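Local coordinates for phenylacetic acid degradation-related protein (Silicibacter sp., PDB 2QWZ) that is a putative thioesterase of the hot-dog-fold superfamily, probably hydrolysing acyl thioesters such as those of coenzyme A, at residues Q41-I46 with G73-A78; M56-Q61 with G69-P74; A78-S83 with A147-T152; A86-H91 with A96-T101; L137-E140 with P145-R148. One frame throughout, in Å; residues are numbered along the deposited sequence.

Contact 1 of 5, residues Q41-I46 with G73-A78. With ACT (acetate ion), chain E.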
# COMPACT_ATOMS: atom_id res chain seq x y z
N GLN A 41 -23.47 15.87 -1.04
CA GLN A 41 -24.02 17.19 -0.75
C GLN A 41 -24.22 17.29 0.76
O GLN A 41 -24.91 16.46 1.36
CB GLN A 41 -25.35 17.43 -1.48
N GLY A 42 -23.56 18.29 1.36
CA GLY A 42 -23.58 18.47 2.80
C GLY A 42 -22.30 18.03 3.49
O GLY A 42 -21.96 18.54 4.56
N GLU A 43 -21.59 17.06 2.92
CA GLU A 43 -20.39 16.54 3.58
C GLU A 43 -19.11 17.01 2.90
O GLU A 43 -18.19 17.46 3.58
CB GLU A 43 -20.38 15.02 3.64
CG GLU A 43 -19.18 14.50 4.43
CD GLU A 43 -19.12 13.00 4.55
OE1 GLU A 43 -19.88 12.31 3.83
OE2 GLU A 43 -18.28 12.51 5.34
N PHE A 44 -19.07 16.87 1.58
CA PHE A 44 -17.89 17.19 0.75
C PHE A 44 -18.13 18.37 -0.20
O PHE A 44 -19.11 18.38 -0.93
CB PHE A 44 -17.45 15.95 -0.05
CG PHE A 44 -16.95 14.82 0.83
CD1 PHE A 44 -15.85 15.01 1.67
CD2 PHE A 44 -17.58 13.61 0.87
CE1 PHE A 44 -15.40 14.00 2.49
CE2 PHE A 44 -17.13 12.60 1.67
CZ PHE A 44 -16.05 12.79 2.50
N SER A 45 -17.22 19.36 -0.18
CA SER A 45 -17.25 20.48 -1.12
C SER A 45 -15.84 20.81 -1.66
O SER A 45 -14.86 20.64 -0.96
CB SER A 45 -17.91 21.71 -0.50
OG SER A 45 -17.19 22.18 0.66
N ILE A 46 -15.77 21.31 -2.89
CA ILE A 46 -14.51 21.69 -3.52
C ILE A 46 -14.09 23.09 -3.08
O ILE A 46 -14.76 24.06 -3.39
CB ILE A 46 -14.62 21.65 -5.07
CG1 ILE A 46 -15.26 20.35 -5.56
CG2 ILE A 46 -13.26 21.88 -5.75
CD1 ILE A 46 -15.35 20.24 -7.07
N GLY A 73 -11.43 6.82 10.32
CA GLY A 73 -10.61 6.34 9.20
C GLY A 73 -11.43 6.09 7.95
O GLY A 73 -10.99 6.40 6.83
N PRO A 74 -12.62 5.52 8.12
CA PRO A 74 -13.48 5.45 6.95
C PRO A 74 -13.83 6.81 6.34
O PRO A 74 -14.00 6.89 5.12
CB PRO A 74 -14.74 4.72 7.47
CG PRO A 74 -14.23 3.95 8.65
CD PRO A 74 -13.23 4.86 9.28
N SER A 75 -13.92 7.86 7.16
CA SER A 75 -14.30 9.19 6.67
C SER A 75 -13.13 9.83 5.94
O SER A 75 -13.32 10.39 4.85
CB SER A 75 -14.79 10.10 7.81
OG SER A 75 -16.14 9.81 8.10
N MSE A 76 -11.94 9.70 6.53
CA MSE A 76 -10.67 10.05 5.86
C MSE A 76 -10.48 9.30 4.54
O MSE A 76 -10.09 9.88 3.56
CB MSE A 76 -9.48 9.83 6.79
CG MSE A 76 -9.48 10.82 7.91
SE MSE A 76 -7.88 10.80 8.99
CE MSE A 76 -8.47 9.50 10.27
N PHE A 77 -10.77 8.02 4.54
CA PHE A 77 -10.79 7.26 3.31
C PHE A 77 -11.70 7.91 2.27
O PHE A 77 -11.32 8.08 1.11
CB PHE A 77 -11.25 5.82 3.56
CG PHE A 77 -11.35 5.02 2.30
CD1 PHE A 77 -12.47 5.11 1.50
CD2 PHE A 77 -10.28 4.28 1.86
CE1 PHE A 77 -12.51 4.43 0.30
CE2 PHE A 77 -10.34 3.59 0.67
CZ PHE A 77 -11.43 3.68 -0.10
N ALA A 78 -12.91 8.25 2.73
CA ALA A 78 -13.95 8.93 1.95
C ALA A 78 -13.45 10.22 1.35
O ALA A 78 -13.63 10.44 0.16
CB ALA A 78 -15.20 9.18 2.84
C ACT E . -17.03 9.95 11.66
O ACT E . -18.25 9.97 11.43
OXT ACT E . -16.30 10.45 10.76
CH3 ACT E . -16.54 9.38 12.97

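Contact 2 of 5, residues M56-Q61 with G69-P74. With ACT (acetate ion), chain E.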
# COMPACT_ATOMS: atom_id res chain seq x y z
N MSE A 56 -10.35 19.50 -1.51
CA MSE A 56 -11.70 19.15 -1.10
C MSE A 56 -11.85 19.30 0.40
O MSE A 56 -10.90 19.03 1.13
CB MSE A 56 -11.95 17.72 -1.48
CG MSE A 56 -13.35 17.27 -1.31
SE MSE A 56 -14.50 17.49 -2.85
CE MSE A 56 -13.61 16.55 -4.29
N ARG A 57 -13.05 19.72 0.82
CA ARG A 57 -13.40 19.97 2.22
C ARG A 57 -14.38 18.91 2.68
O ARG A 57 -15.34 18.58 1.95
CB ARG A 57 -14.07 21.33 2.38
CG ARG A 57 -14.35 21.76 3.83
CD ARG A 57 -14.94 23.17 3.87
NE ARG A 57 -13.92 24.13 3.52
CZ ARG A 57 -13.11 24.70 4.40
NH1 ARG A 57 -13.23 24.45 5.70
NH2 ARG A 57 -12.17 25.50 3.97
N LEU A 58 -14.11 18.35 3.86
CA LEU A 58 -15.09 17.57 4.60
C LEU A 58 -15.62 18.48 5.69
O LEU A 58 -14.86 18.88 6.61
CB LEU A 58 -14.48 16.30 5.21
CG LEU A 58 -15.29 15.25 5.98
CD1 LEU A 58 -14.42 13.97 6.16
CD2 LEU A 58 -15.74 15.74 7.33
N ASN A 59 -16.90 18.79 5.60
CA ASN A 59 -17.61 19.58 6.63
C ASN A 59 -17.81 18.75 7.89
O ASN A 59 -18.70 17.92 7.93
CB ASN A 59 -18.96 20.04 6.06
CG ASN A 59 -19.82 20.80 7.06
OD1 ASN A 59 -19.37 21.24 8.12
ND2 ASN A 59 -21.09 20.99 6.69
N VAL A 60 -16.99 18.99 8.91
CA VAL A 60 -16.96 18.17 10.13
C VAL A 60 -18.29 18.22 10.91
O VAL A 60 -18.68 17.26 11.58
CB VAL A 60 -15.78 18.55 11.06
CG1 VAL A 60 -16.01 19.89 11.69
CG2 VAL A 60 -15.56 17.48 12.16
N GLN A 61 -19.00 19.32 10.80
CA GLN A 61 -20.28 19.44 11.45
C GLN A 61 -21.28 18.39 10.98
O GLN A 61 -22.01 17.85 11.80
CB GLN A 61 -20.85 20.84 11.22
CG GLN A 61 -21.97 21.18 12.18
CD GLN A 61 -22.84 22.27 11.64
OE1 GLN A 61 -22.88 23.38 12.19
NE2 GLN A 61 -23.53 21.96 10.54
N GLY A 69 -14.37 14.47 19.88
CA GLY A 69 -14.36 13.42 18.86
C GLY A 69 -13.68 13.89 17.59
O GLY A 69 -13.65 15.10 17.30
N THR A 70 -13.11 12.95 16.84
CA THR A 70 -12.31 13.26 15.65
C THR A 70 -12.73 12.38 14.47
O THR A 70 -13.31 11.32 14.64
CB THR A 70 -10.77 13.16 15.92
OG1 THR A 70 -10.42 11.85 16.38
CG2 THR A 70 -10.32 14.16 16.97
N VAL A 71 -12.49 12.86 13.27
CA VAL A 71 -12.94 12.19 12.06
C VAL A 71 -12.40 10.74 11.97
O VAL A 71 -11.26 10.47 12.31
CB VAL A 71 -12.55 13.02 10.84
CG1 VAL A 71 -12.95 12.31 9.53
CG2 VAL A 71 -13.23 14.35 10.93
N SER A 72 -13.25 9.81 11.53
CA SER A 72 -12.91 8.38 11.50
C SER A 72 -12.02 8.01 10.30
O SER A 72 -11.89 8.80 9.38
CB SER A 72 -14.19 7.56 11.48
OG SER A 72 -14.87 7.68 10.23
N GLY A 73 -11.43 6.82 10.32
CA GLY A 73 -10.61 6.34 9.20
C GLY A 73 -11.43 6.09 7.95
O GLY A 73 -10.99 6.40 6.83
N PRO A 74 -12.62 5.52 8.12
CA PRO A 74 -13.48 5.45 6.95
C PRO A 74 -13.83 6.81 6.34
O PRO A 74 -14.00 6.89 5.12
CB PRO A 74 -14.74 4.72 7.47
CG PRO A 74 -14.23 3.95 8.65
CD PRO A 74 -13.23 4.86 9.28
C ACT E . -17.03 9.95 11.66
O ACT E . -18.25 9.97 11.43
OXT ACT E . -16.30 10.45 10.76
CH3 ACT E . -16.54 9.38 12.97

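Contact 3 of 5, residues A78-S83 with A147-T152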
# COMPACT_ATOMS: atom_id res chain seq x y z
N ALA A 78 -12.91 8.25 2.73
CA ALA A 78 -13.95 8.93 1.95
C ALA A 78 -13.45 10.22 1.35
O ALA A 78 -13.63 10.44 0.16
CB ALA A 78 -15.20 9.18 2.84
N LEU A 79 -12.77 11.05 2.15
CA LEU A 79 -12.19 12.30 1.68
C LEU A 79 -11.11 12.09 0.64
O LEU A 79 -11.12 12.73 -0.42
CB LEU A 79 -11.59 13.08 2.87
CG LEU A 79 -10.93 14.41 2.50
CD1 LEU A 79 -11.92 15.29 1.74
CD2 LEU A 79 -10.41 15.15 3.72
N ALA A 80 -10.19 11.16 0.92
CA ALA A 80 -9.07 10.90 0.07
C ALA A 80 -9.63 10.41 -1.29
O ALA A 80 -9.20 10.87 -2.33
CB ALA A 80 -8.14 9.85 0.68
N ASP A 81 -10.57 9.49 -1.25
CA ASP A 81 -11.15 8.88 -2.50
C ASP A 81 -12.01 9.83 -3.29
O ASP A 81 -11.93 9.86 -4.50
CB ASP A 81 -11.91 7.60 -2.09
CG ASP A 81 -12.58 6.86 -3.28
OD1 ASP A 81 -12.21 6.99 -4.46
OD2 ASP A 81 -13.51 6.13 -2.98
N VAL A 82 -12.87 10.62 -2.64
CA VAL A 82 -13.66 11.62 -3.37
C VAL A 82 -12.78 12.67 -4.07
O VAL A 82 -13.06 13.03 -5.22
CB VAL A 82 -14.83 12.28 -2.50
CG1 VAL A 82 -14.31 13.37 -1.55
CG2 VAL A 82 -15.96 12.84 -3.43
N SER A 83 -11.73 13.13 -3.39
CA SER A 83 -10.80 14.08 -3.95
C SER A 83 -10.12 13.63 -5.24
O SER A 83 -10.03 14.40 -6.18
CB SER A 83 -9.69 14.39 -2.92
OG SER A 83 -10.26 14.90 -1.72
N ALA A 147 -2.73 12.85 7.73
CA ALA A 147 -2.78 11.60 6.97
C ALA A 147 -2.27 11.80 5.56
O ALA A 147 -2.18 12.92 5.13
CB ALA A 147 -4.21 11.03 6.91
N ARG A 148 -1.90 10.71 4.87
CA ARG A 148 -1.53 10.76 3.45
C ARG A 148 -2.02 9.53 2.74
O ARG A 148 -2.22 8.52 3.35
CB ARG A 148 -0.03 11.03 3.21
CG ARG A 148 1.02 9.95 3.33
CD ARG A 148 1.67 9.54 1.95
NE ARG A 148 1.11 8.23 1.68
CZ ARG A 148 0.65 7.79 0.53
NH1 ARG A 148 0.77 8.49 -0.58
NH2 ARG A 148 0.11 6.59 0.52
N SER A 149 -2.31 9.65 1.46
CA SER A 149 -2.95 8.56 0.72
C SER A 149 -2.60 8.56 -0.73
O SER A 149 -2.23 9.59 -1.25
CB SER A 149 -4.48 8.67 0.84
OG SER A 149 -5.14 7.63 0.18
N THR A 150 -2.71 7.38 -1.37
CA THR A 150 -2.54 7.19 -2.78
C THR A 150 -3.78 6.45 -3.23
O THR A 150 -4.22 5.50 -2.57
CB THR A 150 -1.32 6.30 -3.11
OG1 THR A 150 -0.14 6.84 -2.48
CG2 THR A 150 -1.07 6.27 -4.58
N MSE A 151 -4.39 6.94 -4.28
CA MSE A 151 -5.56 6.30 -4.83
C MSE A 151 -5.26 6.04 -6.23
O MSE A 151 -4.71 6.92 -6.90
CB MSE A 151 -6.77 7.22 -4.80
CG MSE A 151 -7.28 7.61 -3.41
SE MSE A 151 -8.13 6.29 -2.35
CE MSE A 151 -9.12 5.33 -3.83
N THR A 152 -5.70 4.86 -6.70
CA THR A 152 -5.59 4.40 -8.08
C THR A 152 -6.96 3.93 -8.59
O THR A 152 -7.71 3.27 -7.85
CB THR A 152 -4.61 3.20 -8.15
OG1 THR A 152 -3.36 3.54 -7.55
CG2 THR A 152 -4.36 2.77 -9.51

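Contact 4 of 5, residues A86-H91 with A96-T101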
# COMPACT_ATOMS: atom_id res chain seq x y z
N ALA A 86 -12.71 12.99 -8.08
CA ALA A 86 -13.18 14.28 -8.60
C ALA A 86 -12.17 14.88 -9.56
O ALA A 86 -12.56 15.35 -10.62
CB ALA A 86 -13.47 15.25 -7.45
N LEU A 87 -10.87 14.83 -9.22
CA LEU A 87 -9.80 15.30 -10.13
C LEU A 87 -9.72 14.45 -11.41
O LEU A 87 -9.53 14.97 -12.49
CB LEU A 87 -8.47 15.31 -9.43
CG LEU A 87 -7.32 16.23 -9.89
CD1 LEU A 87 -7.63 17.73 -10.07
CD2 LEU A 87 -6.28 16.07 -8.89
N VAL A 88 -9.90 13.15 -11.29
CA VAL A 88 -9.89 12.31 -12.48
C VAL A 88 -11.04 12.71 -13.39
O VAL A 88 -10.82 12.97 -14.56
CB VAL A 88 -9.91 10.82 -12.13
CG1 VAL A 88 -10.07 10.00 -13.38
CG2 VAL A 88 -8.64 10.45 -11.45
N LEU A 89 -12.24 12.82 -12.84
CA LEU A 89 -13.42 13.30 -13.58
C LEU A 89 -13.32 14.72 -14.16
O LEU A 89 -13.86 14.98 -15.22
CB LEU A 89 -14.68 13.28 -12.70
CG LEU A 89 -15.55 12.03 -12.67
CD1 LEU A 89 -16.87 12.39 -11.96
CD2 LEU A 89 -15.84 11.48 -14.06
N ALA A 90 -12.65 15.62 -13.45
CA ALA A 90 -12.36 16.97 -13.94
C ALA A 90 -11.61 16.96 -15.28
O ALA A 90 -11.75 17.89 -16.10
CB ALA A 90 -11.56 17.73 -12.91
N HIS A 91 -10.83 15.91 -15.50
CA HIS A 91 -10.09 15.72 -16.75
C HIS A 91 -10.84 14.84 -17.76
O HIS A 91 -10.81 15.11 -18.95
CB HIS A 91 -8.72 15.14 -16.41
CG HIS A 91 -7.83 16.09 -15.64
ND1 HIS A 91 -7.94 16.26 -14.28
CD2 HIS A 91 -6.86 16.94 -16.04
CE1 HIS A 91 -7.06 17.16 -13.86
NE2 HIS A 91 -6.38 17.59 -14.91
N ALA A 96 -17.13 9.24 -18.47
CA ALA A 96 -15.95 8.49 -18.00
C ALA A 96 -16.25 7.87 -16.66
O ALA A 96 -16.65 8.57 -15.71
CB ALA A 96 -14.74 9.39 -17.90
N LEU A 97 -16.05 6.56 -16.57
CA LEU A 97 -16.46 5.80 -15.41
C LEU A 97 -15.22 5.22 -14.73
O LEU A 97 -14.93 4.04 -14.90
CB LEU A 97 -17.44 4.70 -15.84
N ALA A 98 -14.51 6.04 -13.96
CA ALA A 98 -13.35 5.59 -13.18
C ALA A 98 -13.77 4.73 -11.98
O ALA A 98 -14.54 5.17 -11.13
CB ALA A 98 -12.50 6.79 -12.70
N VAL A 99 -13.23 3.51 -11.91
CA VAL A 99 -13.52 2.56 -10.84
C VAL A 99 -12.30 2.43 -9.91
O VAL A 99 -11.22 2.15 -10.37
CB VAL A 99 -13.87 1.19 -11.44
CG1 VAL A 99 -14.40 0.25 -10.40
CG2 VAL A 99 -14.91 1.37 -12.57
N THR A 100 -12.48 2.64 -8.62
CA THR A 100 -11.35 2.51 -7.67
C THR A 100 -10.84 1.06 -7.63
O THR A 100 -11.62 0.12 -7.46
CB THR A 100 -11.80 2.89 -6.27
OG1 THR A 100 -12.69 3.98 -6.36
CG2 THR A 100 -10.60 3.32 -5.40
N THR A 101 -9.56 0.86 -7.86
CA THR A 101 -8.94 -0.47 -7.79
C THR A 101 -8.02 -0.62 -6.59
O THR A 101 -7.85 -1.73 -6.06
CB THR A 101 -8.10 -0.75 -9.01
OG1 THR A 101 -7.06 0.22 -9.07
CG2 THR A 101 -8.98 -0.71 -10.33

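Contact 5 of 5, residues L137-E140 with P145-R148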
# COMPACT_ATOMS: atom_id res chain seq x y z
N LEU A 137 -3.96 14.99 3.87
CA LEU A 137 -5.10 15.40 4.64
C LEU A 137 -4.59 16.26 5.81
O LEU A 137 -3.62 15.91 6.46
CB LEU A 137 -5.81 14.21 5.24
CG LEU A 137 -6.71 13.44 4.24
CD1 LEU A 137 -5.87 13.05 3.15
CD2 LEU A 137 -7.26 12.23 4.96
N PHE A 138 -5.33 17.32 6.08
CA PHE A 138 -4.97 18.32 7.05
C PHE A 138 -6.22 18.57 7.87
O PHE A 138 -7.33 18.56 7.33
CB PHE A 138 -4.58 19.60 6.31
CG PHE A 138 -3.30 19.49 5.52
CD1 PHE A 138 -2.10 19.61 6.14
CD2 PHE A 138 -3.31 19.18 4.19
CE1 PHE A 138 -0.89 19.52 5.43
CE2 PHE A 138 -2.12 19.05 3.47
CZ PHE A 138 -0.91 19.24 4.09
N SER A 139 -6.05 18.81 9.17
CA SER A 139 -7.05 19.56 9.90
C SER A 139 -6.83 21.02 9.52
O SER A 139 -5.74 21.54 9.64
CB SER A 139 -6.96 19.34 11.42
OG SER A 139 -7.56 18.09 11.77
N GLU A 140 -7.87 21.70 9.06
CA GLU A 140 -7.71 23.02 8.50
C GLU A 140 -7.03 23.95 9.51
O GLU A 140 -7.51 24.07 10.62
CB GLU A 140 -9.06 23.56 8.12
CG GLU A 140 -9.05 24.94 7.52
CD GLU A 140 -10.41 25.31 6.93
OE1 GLU A 140 -11.46 24.90 7.52
OE2 GLU A 140 -10.42 26.10 5.96
N PRO A 145 0.40 17.43 8.36
CA PRO A 145 -0.71 16.64 7.83
C PRO A 145 -1.14 15.51 8.76
O PRO A 145 -0.31 14.80 9.34
CB PRO A 145 -0.17 16.07 6.50
CG PRO A 145 1.30 16.21 6.54
CD PRO A 145 1.62 17.31 7.53
N VAL A 146 -2.44 15.31 8.88
CA VAL A 146 -2.91 14.22 9.72
C VAL A 146 -2.77 12.86 9.05
O VAL A 146 -2.65 11.84 9.72
CB VAL A 146 -4.35 14.45 10.20
CG1 VAL A 146 -4.39 15.78 10.91
CG2 VAL A 146 -5.33 14.39 9.06
N ALA A 147 -2.73 12.85 7.73
CA ALA A 147 -2.78 11.60 6.97
C ALA A 147 -2.27 11.80 5.56
O ALA A 147 -2.18 12.92 5.13
CB ALA A 147 -4.21 11.03 6.91
N ARG A 148 -1.90 10.71 4.87
CA ARG A 148 -1.53 10.76 3.45
C ARG A 148 -2.02 9.53 2.74
O ARG A 148 -2.22 8.52 3.35
CB ARG A 148 -0.03 11.03 3.21
CG ARG A 148 1.02 9.95 3.33
CD ARG A 148 1.67 9.54 1.95
NE ARG A 148 1.11 8.23 1.68
CZ ARG A 148 0.65 7.79 0.53
NH1 ARG A 148 0.77 8.49 -0.58
NH2 ARG A 148 0.11 6.59 0.52

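Contact 1 of 5, residues Q41-I46 with G73-A78
F44 and A78 bring the edge strand 44-49 against the first turns of helix 73-92, the long central helix around which the antiparallel sheet of a hot-dog fold curls. The apolar contact rests on one end of the phenylalanine ring: F44 CZ lies 3.7 Å from A78 CB, and the neighbouring F44 CE2 is 4.1 Å from the same methyl. With CG anti to its carbonyl carbon (chi1 -65°), F44 carries the ring off the strand toward the helix. S75 O lies at the ring edge, near its plane, but at 4.3 Å from F44 CZ this is a loose approach. One face of the ring is backed from within its own segment, since E43 CG sits 3.9 Å above the plane, over the centre. On the helix side, A78 also packs on P74 of the second subunit, which places this turn at a subunit interface.

The polar interactions run beside this packing. E43 is fully extended, and its OE2 makes a salt bridge to R63 NE; with 4.4 Å between E43 OE2 and S75 OG, the carboxylate and the hydroxyl approach without bonding. R63 NH1 and S72 share with S75 an acetate ion, probably from the crystallisation liquor. This cluster at the helix N terminus is consistent with a small anion-binding site, in which the helix dipole and R63 would favour negative charge. The hydroxyl of S75 gives its hydrogen to the ion, S75 OG standing 2.7 Å from acetate OXT.

Contact 2 of 5, residues M56-Q61 with G69-P74
V71 faces L58 and V60 with a different methyl for each, joining the end of strand 53-58 to the loop that leads into the central helix of the hot-dog fold. L58 and V71 reach toward each other tip to tip, with L58 CD1 4.0 Å from V71 CG1. V60 meets the other branch at a slant, V60 CG2 lying 4.1 Å from V71 CG2. The fork is set by the torsion of V71: with CG1 anti to the backbone N (chi1 177°), CG2 falls beside that nitrogen and takes the V60 side. Two methyl pairs account for the whole apolar contact, and its small buried area, 106 Å², agrees with that. Around it, V71 also touches L117 and L58 touches F44, so the valine is continuous with the hydrophobic layer between sheet and helix.

The residue after this valine turns to polar work. S72 is the N-cap of helix 73-92, its OG accepting a hydrogen bond from S75 N. The acetate ion, probably a crystallisation component, lies by the same residue. Its OXT makes only a weak bond with S72 OG but a well-directed one with the backbone: S72 N donates to acetate OXT over 3.2 Å, with an N-H...O angle of 169°.

Contact 3 of 5, residues A78-S83 with A147-T152
M151, a selenomethionine, is bent at chi2 (-70°) and again at chi3, which folds its end back over D81, while the carboxylate of D81 leaves the helix with CG anti to the backbone N (chi1 179°). The two side chains cross at about a right angle. They join the central helix 73-92 of the hot-dog fold to strand 147-154 of the sheet wrapped around it; the axes of 78-83 and 147-152 approach to 8.6 Å at a crossing angle of -45°.

Successive atoms of the bent chain meet the helix: M151 CG lies 3.9 Å from A80 O, SE rests against CA and CB of D81, and M151 CE comes 3.6 Å from D81 OD1. That last approach is van der Waals in kind, the methyl being no conventional donor; D81 OD1 is hydrogen-bonded to Y153 OH. Two residues earlier on the strand, on the same face as M151, S149 meets A80: A80 CB lies 3.8 Å from both CB and OG of S149. S149 OG is hydrogen-bonded to S104 O on the neighbouring strand, so the alanine methyl covers a polar group already satisfied.

Within the helix, L79 O takes two donors from opposite faces of its plane, S83 OG at 2.7 Å from L79 O and S83 N at 3.1 Å.

Contact 4 of 5, residues A86-H91 with A96-T101
V88 and L89, consecutive on one turn of the helix, reach A98 and A96 respectively. V88 CG1 lies 4.1 Å from A98 CB, a methyl-to-methyl contact made by the valine branch that stands anti to its backbone N. L89 meets backbone instead: L89 CD2 is 3.4 Å from A96 O, so a branch methyl lies against a carbonyl oxygen in van der Waals contact. CB of L89 leaves the helix across the direction to A96, and the end of the chain comes nearer, with chi1 at -91°, away from a staggered value. Since A96 is poorly ordered, this second contact carries less weight than the first.

These residues sit near the C-terminal end of helix 73-92, where the chain leaves the central helix of the hot-dog fold and returns through a short connection to strand 99-107 at the edge of the sheet. The backbones stay well apart, with V88 CA 7.6 Å from A98 CA and L89 CA 7.0 Å from A96 CA.

Outside this layer, V88 also packs on L123 of the sheet, L89 on Y32 of helix 26-36, and A98 on Y153. Further along, T101 makes backbone hydrogen bonds to the second subunit, so the incoming strand belongs to an intersubunit edge. The turn that carries V88 and L89 is also bridged by H91, whose ring lies edge-on to the L87 carbonyl: H91 ND1 donates to L87 O over 2.7 Å, nearly straight at 171°, from 27° off the carbonyl plane.

Contact 5 of 5, residues L137-E140 with P145-R148
L137 pairs with A147 across the antiparallel hairpin of strands 130-139 and 147-154, part of the curved sheet of the hot-dog fold, and a classic beta bulge interrupts the register here, because V146 and A147 both face L137. From CB outward, L137 first meets V146, its CB lying 3.9 Å from V146 CG2. Beyond CG the chain forks, CD1 passing A147 O and CD2 coming to 3.8 Å from A147 CB. Beyond the hairpin, L137 packs on M76 and L79 of the central helix.

On the next residue the ring of F138 lies beside P145, both side chains pointing the same way. An off-centre CH-pi contact joins them, P145 CB lying 4.2 Å from the ring centroid and 30° off its normal. An alanine in place of F138 would remove the ring and is likely to leave P145 CB without its aromatic partner, opening a gap beside the proline.

The backbone shows the bulge directly. L137 O receives two weak bonds, from V146 N (2.8 Å, bent to 129°) and from A147 N, whereas L137 N donates to A147 O over 3.0 Å at 173°.

In the fold
Following the chain from the N terminus, contact 1 opens first, on strand 44-49, and contact 2 opens on its sheet neighbour, strand 53-58. Contact 1 closes on the first turns of helix 73-92, contact 2 on the loop leading into it, so that contact 2 lies inside the loop of contact 1. The helix then opens contact 3, which closes much later on strand 147-154. Contact 4 is nested within that long loop, tying the far end of the helix to the connection leading into strand 99-107. Contact 5 closes a hairpin and ends on the same stretch as contact 3. Across the sheet, a salt bridge from R57 to E140 links contacts 2 and 5, while contacts 1, 3 and 4 meet helix 73-92 along its length.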